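Local coordinates for signal recognition 54 kDa protein (Pyrococcus furiosus, PDB 3DM5) that belongs to the SRP54 family of signal recognition particle proteins, combining a helical bundle and a P-loop nucleotide-binding domain with an all-helical signal peptide binding domain, at residues Lys331-Gln336 with Arg420-Leu425; Val377-Met382 with Lys413-Gln418. One frame throughout, in Å; residues are numbered along the deposited sequence.

How the interactions relate
From the N-terminal side, the chain first enters helix 330-341, passes through an unmodelled gap at 346-364, forms helix 369-379 and the helices after it, and ends this region in helix 409-427. Interaction 1 closes the outer loop, bringing 331-336 against 420-425 across 83 intervening residues. Interaction 2 is nested within it: 377-382 meets 413-418 after a loop of 30 residues. The last helix thus serves both contacts, the earlier residues packing on helix 369-379 and the later ones on helix 330-341. Their centres lie 11 Å apart, and the sites touch: Met333 CE packs 3.5 Å from Leu415 CD2, and a probable hydrogen bond joins Tyr334 OH to Asp380 OD1.

Interaction 1: Lys331-Gln336 with Arg420-Leu425; sequences KDMYAQ and RQMKKL
Met422 reaches out of helix 409-427 to meet Met333 and Gln336 of helix 330-341, and its thioether carries the whole contact. In 420-425 the backbone is regular helix: Arg420 O receives Lys424 N at 2.9 Å, and Gln421 O receives Leu425 N at 3.1 Å. One turn presents Met422 to the partner helix, with its CA 8.0 Å from that of Met333. The side chain runs outward and carries the sulfur well clear of its own helix. SD comes within 3.7 Å of Met333 CG, and the two side chains run at about a right angle, so the sulfur meets the middle of the other methionine. A bend at the last torsion (chi3 55°) then turns CE to Gln336, whose CG is 4.0 Å away. The touch uses the aliphatic part of the glutamine; no hydrogen bond crosses between the segments. Met333 itself has CG anti to the backbone N (chi1 -172°), which leaves CG as its point of contact with Met422, while its CE goes to Met379 of helix 369-379 instead. Further along, Lys423 packs on Phe328, in the loop before helix 330-341, which also touches Met333 and Met422. The buried surface is small, 111 Å² for both sides together, although both methionines are buried in the whole structure. Asp332 and Lys331 of helix 330-341 form salt bridges to Arg288 and Asp285, respectively, of the second subunit. Methionines meeting between helices, as Met333 and Met422 do, fit the methionine-rich signal peptide binding (M) domain of SRP54 proteins.

Interaction 2: Val377-Met382 with Lys413-Gln418; sequences VIMDSM and KELLDQ
Leu415 and Ile378 point at each other tip to tip; Met379 adds to that meeting, and Met382 with Leu416 makes a second, separate one. Leu415 holds CG anti to its backbone N (chi1 -166°), which projects the isobutyl group straight across the gap between the segments, and its CD1 arrives 3.6 Å from Ile378 CG2. The same methyl is equally near the branch point, with Ile378 CB also at 3.6 Å, so CD1 sits against the beta-branched shoulder of the isoleucine. The backbones stay well apart here: the CA atoms of Ile378 and Leu415 are 8.1 Å from each other. Met379 approaches the leucine differently. Its side chain passes CD1 at a slant, and CG, 3.8 Å from Leu415 CD1, does the touching, while the bend at chi3 (-62°) swings the methyl on toward helix 330-341, where Met333 and Tyr334 lie. This is helix-to-helix packing within the signal peptide binding domain: the C-terminal end of helix 369-379 rests on helix 409-427, and the contact is wholly apolar, with 191 Å² buried over both sides. Just beyond Met379 the chain leaves the helix through a type I beta turn from Met379 to Met382, closed by Met382 N to Met379 O at 2.9 Å. That turn brings Met382 back to face the same helix. Beyond CB its chain is extended and reaches as far as Leu416, although CE stays a looser 4.4 Å from Leu416 CD2. Ile393 touches both of these side chains, and helix 395-405 packs beside them through Ile401 on Met382 and Ile398 on Leu416. Within the turn, Ser381 OG is hydrogen-bonded to Ile401 O, which ties the loop to that helix too.

Interaction 1: Lys331-Gln336 with Arg420-Leu425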
ATOM      1  N   LYS A 331     -37.635  10.627  -0.213  1.00 69.54           N
ATOM      2  CA  LYS A 331     -36.313  10.099   0.075  1.00 68.88           C
ATOM      3  C   LYS A 331     -36.145   9.985   1.588  1.00 69.23           C
ATOM      4  O   LYS A 331     -35.701   8.959   2.098  1.00 67.88           O
ATOM      5  CB  LYS A 331     -35.239  11.013  -0.509  1.00 67.22           C
ATOM      6  CG  LYS A 331     -34.097  10.279  -1.192  1.00 71.66           C
ATOM      7  CD  LYS A 331     -34.227  10.300  -2.711  1.00 68.63           C
ATOM      8  CE  LYS A 331     -33.442  11.457  -3.318  1.00 63.01           C
ATOM      9  NZ  LYS A 331     -32.011  11.111  -3.542  1.00 55.82           N
ATOM     10  N   ASP A 332     -36.513  11.049   2.297  1.00 64.33           N
ATOM     11  CA  ASP A 332     -36.525  11.044   3.759  1.00 64.13           C
ATOM     12  C   ASP A 332     -37.354   9.891   4.354  1.00 70.40           C
ATOM     13  O   ASP A 332     -36.935   9.260   5.325  1.00 67.32           O
ATOM     14  CB  ASP A 332     -37.041  12.379   4.279  1.00 64.84           C
ATOM     15  CG  ASP A 332     -36.093  13.522   3.985  1.00 74.02           C
ATOM     16  OD1 ASP A 332     -36.562  14.614   3.591  1.00 77.09           O
ATOM     17  OD2 ASP A 332     -34.870  13.331   4.149  1.00 81.13           O
ATOM     18  N   MET A 333     -38.523   9.624   3.773  1.00 67.70           N
ATOM     19  CA  MET A 333     -39.376   8.519   4.206  1.00 68.24           C
ATOM     20  C   MET A 333     -38.762   7.159   3.849  1.00 77.23           C
ATOM     21  O   MET A 333     -38.629   6.281   4.703  1.00 80.81           O
ATOM     22  CB  MET A 333     -40.772   8.647   3.594  1.00 73.04           C
ATOM     23  CG  MET A 333     -41.785   7.648   4.144  1.00 77.73           C
ATOM     24  SD  MET A 333     -43.192   7.343   3.047  1.00 77.93           S
ATOM     25  CE  MET A 333     -42.431   6.312   1.800  1.00 85.31           C
ATOM     26  N   TYR A 334     -38.402   7.000   2.578  1.00 78.51           N
ATOM     27  CA  TYR A 334     -37.662   5.832   2.092  1.00 85.89           C
ATOM     28  C   TYR A 334     -36.626   5.387   3.106  1.00 86.28           C
ATOM     29  O   TYR A 334     -36.444   4.194   3.327  1.00 89.96           O
ATOM     30  CB  TYR A 334     -36.958   6.183   0.776  1.00 90.82           C
ATOM     31  CG  TYR A 334     -36.345   5.020   0.013  1.00 94.90           C
ATOM     32  CD1 TYR A 334     -36.737   4.738  -1.294  1.00 93.98           C
ATOM     33  CD2 TYR A 334     -35.361   4.221   0.582  1.00101.86           C
ATOM     34  CE1 TYR A 334     -36.177   3.690  -2.008  1.00 91.38           C
ATOM     35  CE2 TYR A 334     -34.795   3.167  -0.127  1.00113.68           C
ATOM     36  CZ  TYR A 334     -35.209   2.909  -1.422  1.00100.91           C
ATOM     37  OH  TYR A 334     -34.655   1.868  -2.132  1.00 94.72           O
ATOM     38  N   ALA A 335     -35.951   6.364   3.706  1.00 80.24           N
ATOM     39  CA  ALA A 335     -34.889   6.122   4.677  1.00 77.20           C
ATOM     40  C   ALA A 335     -35.429   5.790   6.069  1.00 87.34           C
ATOM     41  O   ALA A 335     -35.007   4.815   6.684  1.00 94.85           O
ATOM     42  CB  ALA A 335     -33.956   7.318   4.741  1.00 69.97           C
ATOM     43  N   GLN A 336     -36.353   6.606   6.568  1.00 89.99           N
ATOM     44  CA  GLN A 336     -36.988   6.324   7.853  1.00 90.85           C
ATOM     45  C   GLN A 336     -37.367   4.850   7.927  1.00 98.38           C
ATOM     46  O   GLN A 336     -36.990   4.148   8.860  1.00 95.05           O
ATOM     47  CB  GLN A 336     -38.236   7.187   8.054  1.00 90.53           C
ATOM     48  CG  GLN A 336     -37.974   8.679   8.230  1.00 91.03           C
ATOM     49  CD  GLN A 336     -37.153   8.991   9.472  1.00108.19           C
ATOM     50  OE1 GLN A 336     -35.995   8.582   9.589  1.00105.26           O
ATOM     51  NE2 GLN A 336     -37.749   9.730  10.402  1.00111.25           N
ATOM     52  N   ARG A 420     -47.802  11.434   2.950  1.00 77.14           N
ATOM     53  CA  ARG A 420     -48.579  12.597   3.366  1.00 79.74           C
ATOM     54  C   ARG A 420     -48.896  12.550   4.863  1.00 78.69           C
ATOM     55  O   ARG A 420     -48.917  13.587   5.540  1.00 68.21           O
ATOM     56  CB  ARG A 420     -49.864  12.704   2.535  1.00 75.30           C
ATOM     57  N   GLN A 421     -49.131  11.343   5.374  1.00 70.56           N
ATOM     58  CA  GLN A 421     -49.388  11.152   6.795  1.00 78.85           C
ATOM     59  C   GLN A 421     -48.175  11.592   7.608  1.00 86.90           C
ATOM     60  O   GLN A 421     -48.268  12.497   8.442  1.00 82.21           O
ATOM     61  CB  GLN A 421     -49.724   9.686   7.095  1.00 85.94           C
ATOM     62  CG  GLN A 421     -49.974   9.393   8.580  1.00105.46           C
ATOM     63  CD  GLN A 421     -50.215   7.913   8.880  1.00115.67           C
ATOM     64  OE1 GLN A 421     -49.643   7.030   8.236  1.00110.58           O
ATOM     65  NE2 GLN A 421     -51.057   7.643   9.878  1.00109.22           N
ATOM     66  N   MET A 422     -47.037  10.948   7.353  1.00 89.33           N
ATOM     67  CA  MET A 422     -45.800  11.258   8.064  1.00 79.68           C
ATOM     68  C   MET A 422     -45.407  12.714   7.888  1.00 73.91           C
ATOM     69  O   MET A 422     -44.875  13.334   8.803  1.00 73.81           O
ATOM     70  CB  MET A 422     -44.664  10.360   7.595  1.00 73.95           C
ATOM     71  CG  MET A 422     -44.776   8.922   8.041  1.00 79.06           C
ATOM     72  SD  MET A 422     -43.343   7.973   7.489  1.00104.37           S
ATOM     73  CE  MET A 422     -42.009   8.959   8.173  1.00 82.80           C
ATOM     74  N   LYS A 423     -45.677  13.259   6.708  1.00 73.59           N
ATOM     75  CA  LYS A 423     -45.347  14.648   6.441  1.00 75.32           C
ATOM     76  C   LYS A 423     -46.173  15.594   7.302  1.00 83.58           C
ATOM     77  O   LYS A 423     -45.653  16.593   7.806  1.00 83.79           O
ATOM     78  CB  LYS A 423     -45.537  14.989   4.962  1.00 73.88           C
ATOM     79  CG  LYS A 423     -44.995  16.366   4.609  1.00 72.42           C
ATOM     80  CD  LYS A 423     -45.482  16.834   3.266  1.00 69.78           C
ATOM     81  CE  LYS A 423     -44.989  18.240   2.986  1.00 71.85           C
ATOM     82  NZ  LYS A 423     -45.329  18.690   1.611  1.00 77.03           N
ATOM     83  N   LYS A 424     -47.463  15.288   7.455  1.00 93.71           N
ATOM     84  CA  LYS A 424     -48.359  16.099   8.283  1.00 91.80           C
ATOM     85  C   LYS A 424     -47.879  16.113   9.736  1.00 90.39           C
ATOM     86  O   LYS A 424     -47.756  17.176  10.358  1.00 87.37           O
ATOM     87  CB  LYS A 424     -49.795  15.577   8.196  1.00 84.08           C
ATOM     88  N   LEU A 425     -47.606  14.921  10.263  1.00 80.56           N
ATOM     89  CA  LEU A 425     -46.987  14.767  11.571  1.00 81.50           C
ATOM     90  C   LEU A 425     -45.862  15.770  11.823  1.00 92.78           C
ATOM     91  O   LEU A 425     -45.989  16.651  12.669  1.00 96.09           O
ATOM     92  CB  LEU A 425     -46.439  13.353  11.708  1.00 86.34           C
ATOM     93  CG  LEU A 425     -47.088  12.449  12.743  1.00 93.48           C
ATOM     94  CD1 LEU A 425     -46.654  11.008  12.546  1.00 89.88           C
ATOM     95  CD2 LEU A 425     -46.713  12.942  14.125  1.00 97.67           C
TER

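Interaction 2: Val377-Met382 with Lys413-Gln418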
ATOM      1  N   VAL A 377     -40.020  -1.036  -3.697  1.00 75.50           N
ATOM      2  CA  VAL A 377     -40.199  -1.370  -5.107  1.00 69.42           C
ATOM      3  C   VAL A 377     -40.892  -0.244  -5.891  1.00 69.78           C
ATOM      4  O   VAL A 377     -40.551   0.031  -7.041  1.00 64.91           O
ATOM      5  CB  VAL A 377     -40.977  -2.686  -5.276  1.00 65.24           C
ATOM      6  CG1 VAL A 377     -41.239  -2.965  -6.736  1.00 60.66           C
ATOM      7  CG2 VAL A 377     -40.203  -3.826  -4.658  1.00 73.43           C
ATOM      8  N   ILE A 378     -41.858   0.410  -5.257  1.00 67.43           N
ATOM      9  CA  ILE A 378     -42.596   1.478  -5.908  1.00 68.00           C
ATOM     10  C   ILE A 378     -41.716   2.709  -6.109  1.00 69.71           C
ATOM     11  O   ILE A 378     -41.677   3.284  -7.195  1.00 68.57           O
ATOM     12  CB  ILE A 378     -43.877   1.861  -5.119  1.00 73.39           C
ATOM     13  CG1 ILE A 378     -44.891   0.714  -5.139  1.00 70.88           C
ATOM     14  CG2 ILE A 378     -44.516   3.131  -5.689  1.00 65.12           C
ATOM     15  CD1 ILE A 378     -46.213   1.060  -4.495  1.00 67.94           C
ATOM     16  N   MET A 379     -41.005   3.105  -5.058  1.00 68.23           N
ATOM     17  CA  MET A 379     -40.136   4.273  -5.120  1.00 68.14           C
ATOM     18  C   MET A 379     -38.977   4.089  -6.107  1.00 63.48           C
ATOM     19  O   MET A 379     -38.502   5.050  -6.691  1.00 65.10           O
ATOM     20  CB  MET A 379     -39.620   4.632  -3.723  1.00 65.98           C
ATOM     21  CG  MET A 379     -40.668   5.301  -2.854  1.00 72.63           C
ATOM     22  SD  MET A 379     -40.121   5.727  -1.187  1.00 82.16           S
ATOM     23  CE  MET A 379     -39.752   4.097  -0.539  1.00 78.73           C
ATOM     24  N   ASP A 380     -38.533   2.850  -6.294  1.00 59.55           N
ATOM     25  CA  ASP A 380     -37.495   2.540  -7.266  1.00 55.38           C
ATOM     26  C   ASP A 380     -38.005   2.733  -8.685  1.00 59.79           C
ATOM     27  O   ASP A 380     -37.266   2.560  -9.660  1.00 58.28           O
ATOM     28  CB  ASP A 380     -37.026   1.097  -7.111  1.00 56.31           C
ATOM     29  CG  ASP A 380     -36.261   0.863  -5.820  1.00 74.78           C
ATOM     30  OD1 ASP A 380     -35.987   1.845  -5.098  1.00 73.76           O
ATOM     31  OD2 ASP A 380     -35.935  -0.311  -5.534  1.00 76.20           O
ATOM     32  N   SER A 381     -39.283   3.062  -8.800  1.00 59.62           N
ATOM     33  CA  SER A 381     -39.863   3.320 -10.100  1.00 60.67           C
ATOM     34  C   SER A 381     -40.197   4.799 -10.228  1.00 56.87           C
ATOM     35  O   SER A 381     -40.714   5.258 -11.251  1.00 52.95           O
ATOM     36  CB  SER A 381     -41.104   2.469 -10.324  1.00 62.80           C
ATOM     37  OG  SER A 381     -41.661   2.771 -11.588  1.00 65.83           O
ATOM     38  N   MET A 382     -39.899   5.541  -9.172  1.00 53.98           N
ATOM     39  CA  MET A 382     -40.071   6.975  -9.213  1.00 57.81           C
ATOM     40  C   MET A 382     -38.766   7.631  -9.676  1.00 61.60           C
ATOM     41  O   MET A 382     -37.679   7.040  -9.579  1.00 48.91           O
ATOM     42  CB  MET A 382     -40.505   7.510  -7.846  1.00 55.74           C
ATOM     43  CG  MET A 382     -41.804   6.897  -7.299  1.00 54.56           C
ATOM     44  SD  MET A 382     -42.382   7.712  -5.788  1.00 63.84           S
ATOM     45  CE  MET A 382     -44.017   7.013  -5.654  1.00 77.31           C
ATOM     46  N   LYS A 413     -50.985   4.989  -4.486  1.00 82.47           N
ATOM     47  CA  LYS A 413     -51.707   5.993  -3.706  1.00 83.31           C
ATOM     48  C   LYS A 413     -51.614   5.654  -2.219  1.00 81.61           C
ATOM     49  O   LYS A 413     -51.666   6.538  -1.361  1.00 73.57           O
ATOM     50  CB  LYS A 413     -53.160   6.111  -4.174  1.00 85.78           C
ATOM     51  CG  LYS A 413     -53.280   6.372  -5.673  1.00 93.50           C
ATOM     52  CD  LYS A 413     -54.694   6.169  -6.217  1.00 94.94           C
ATOM     53  CE  LYS A 413     -55.440   7.489  -6.379  1.00 99.42           C
ATOM     54  NZ  LYS A 413     -56.589   7.361  -7.329  1.00 91.24           N
ATOM     55  N   GLU A 414     -51.445   4.367  -1.926  1.00 75.20           N
ATOM     56  CA  GLU A 414     -51.238   3.916  -0.554  1.00 82.73           C
ATOM     57  C   GLU A 414     -49.951   4.515  -0.009  1.00 86.28           C
ATOM     58  O   GLU A 414     -49.972   5.286   0.959  1.00 79.84           O
ATOM     59  CB  GLU A 414     -51.180   2.388  -0.486  1.00 80.04           C
ATOM     60  N   LEU A 415     -48.837   4.152  -0.645  1.00 88.05           N
ATOM     61  CA  LEU A 415     -47.526   4.716  -0.330  1.00 85.01           C
ATOM     62  C   LEU A 415     -47.591   6.232  -0.162  1.00 77.97           C
ATOM     63  O   LEU A 415     -47.083   6.770   0.820  1.00 70.83           O
ATOM     64  CB  LEU A 415     -46.506   4.353  -1.418  1.00 84.63           C
ATOM     65  CG  LEU A 415     -45.012   4.564  -1.129  1.00 80.99           C
ATOM     66  CD1 LEU A 415     -44.183   3.990  -2.257  1.00 85.07           C
ATOM     67  CD2 LEU A 415     -44.663   6.026  -0.926  1.00 66.78           C
ATOM     68  N   LEU A 416     -48.204   6.919  -1.122  1.00 71.87           N
ATOM     69  CA  LEU A 416     -48.304   8.373  -1.055  1.00 69.56           C
ATOM     70  C   LEU A 416     -49.055   8.822   0.182  1.00 80.47           C
ATOM     71  O   LEU A 416     -48.709   9.832   0.796  1.00 77.86           O
ATOM     72  CB  LEU A 416     -48.988   8.926  -2.294  1.00 66.49           C
ATOM     73  CG  LEU A 416     -48.145   8.708  -3.541  1.00 74.56           C
ATOM     74  CD1 LEU A 416     -48.922   9.071  -4.795  1.00 72.01           C
ATOM     75  CD2 LEU A 416     -46.850   9.509  -3.432  1.00 71.18           C
ATOM     76  N   ASP A 417     -50.094   8.074   0.541  1.00 87.13           N
ATOM     77  CA  ASP A 417     -50.882   8.414   1.714  1.00 82.24           C
ATOM     78  C   ASP A 417     -49.989   8.333   2.932  1.00 81.98           C
ATOM     79  O   ASP A 417     -49.925   9.271   3.728  1.00 83.66           O
ATOM     80  CB  ASP A 417     -52.094   7.495   1.847  1.00 87.55           C
ATOM     81  CG  ASP A 417     -53.212   7.868   0.888  1.00 99.21           C
ATOM     82  OD1 ASP A 417     -53.258   9.037   0.443  1.00 98.07           O
ATOM     83  OD2 ASP A 417     -54.047   6.994   0.575  1.00108.75           O
ATOM     84  N   GLN A 418     -49.279   7.217   3.055  1.00 76.93           N
ATOM     85  CA  GLN A 418     -48.304   7.045   4.125  1.00 80.35           C
ATOM     86  C   GLN A 418     -47.372   8.243   4.211  1.00 82.86           C
ATOM     87  O   GLN A 418     -47.096   8.752   5.299  1.00 81.08           O
ATOM     88  CB  GLN A 418     -47.476   5.783   3.900  1.00 84.72           C
ATOM     89  CG  GLN A 418     -46.632   5.425   5.094  1.00 88.01           C
ATOM     90  CD  GLN A 418     -47.482   5.183   6.315  1.00 93.64           C
ATOM     91  OE1 GLN A 418     -48.306   4.269   6.333  1.00 93.08           O
ATOM     92  NE2 GLN A 418     -47.296   6.004   7.341  1.00 96.94           N
TER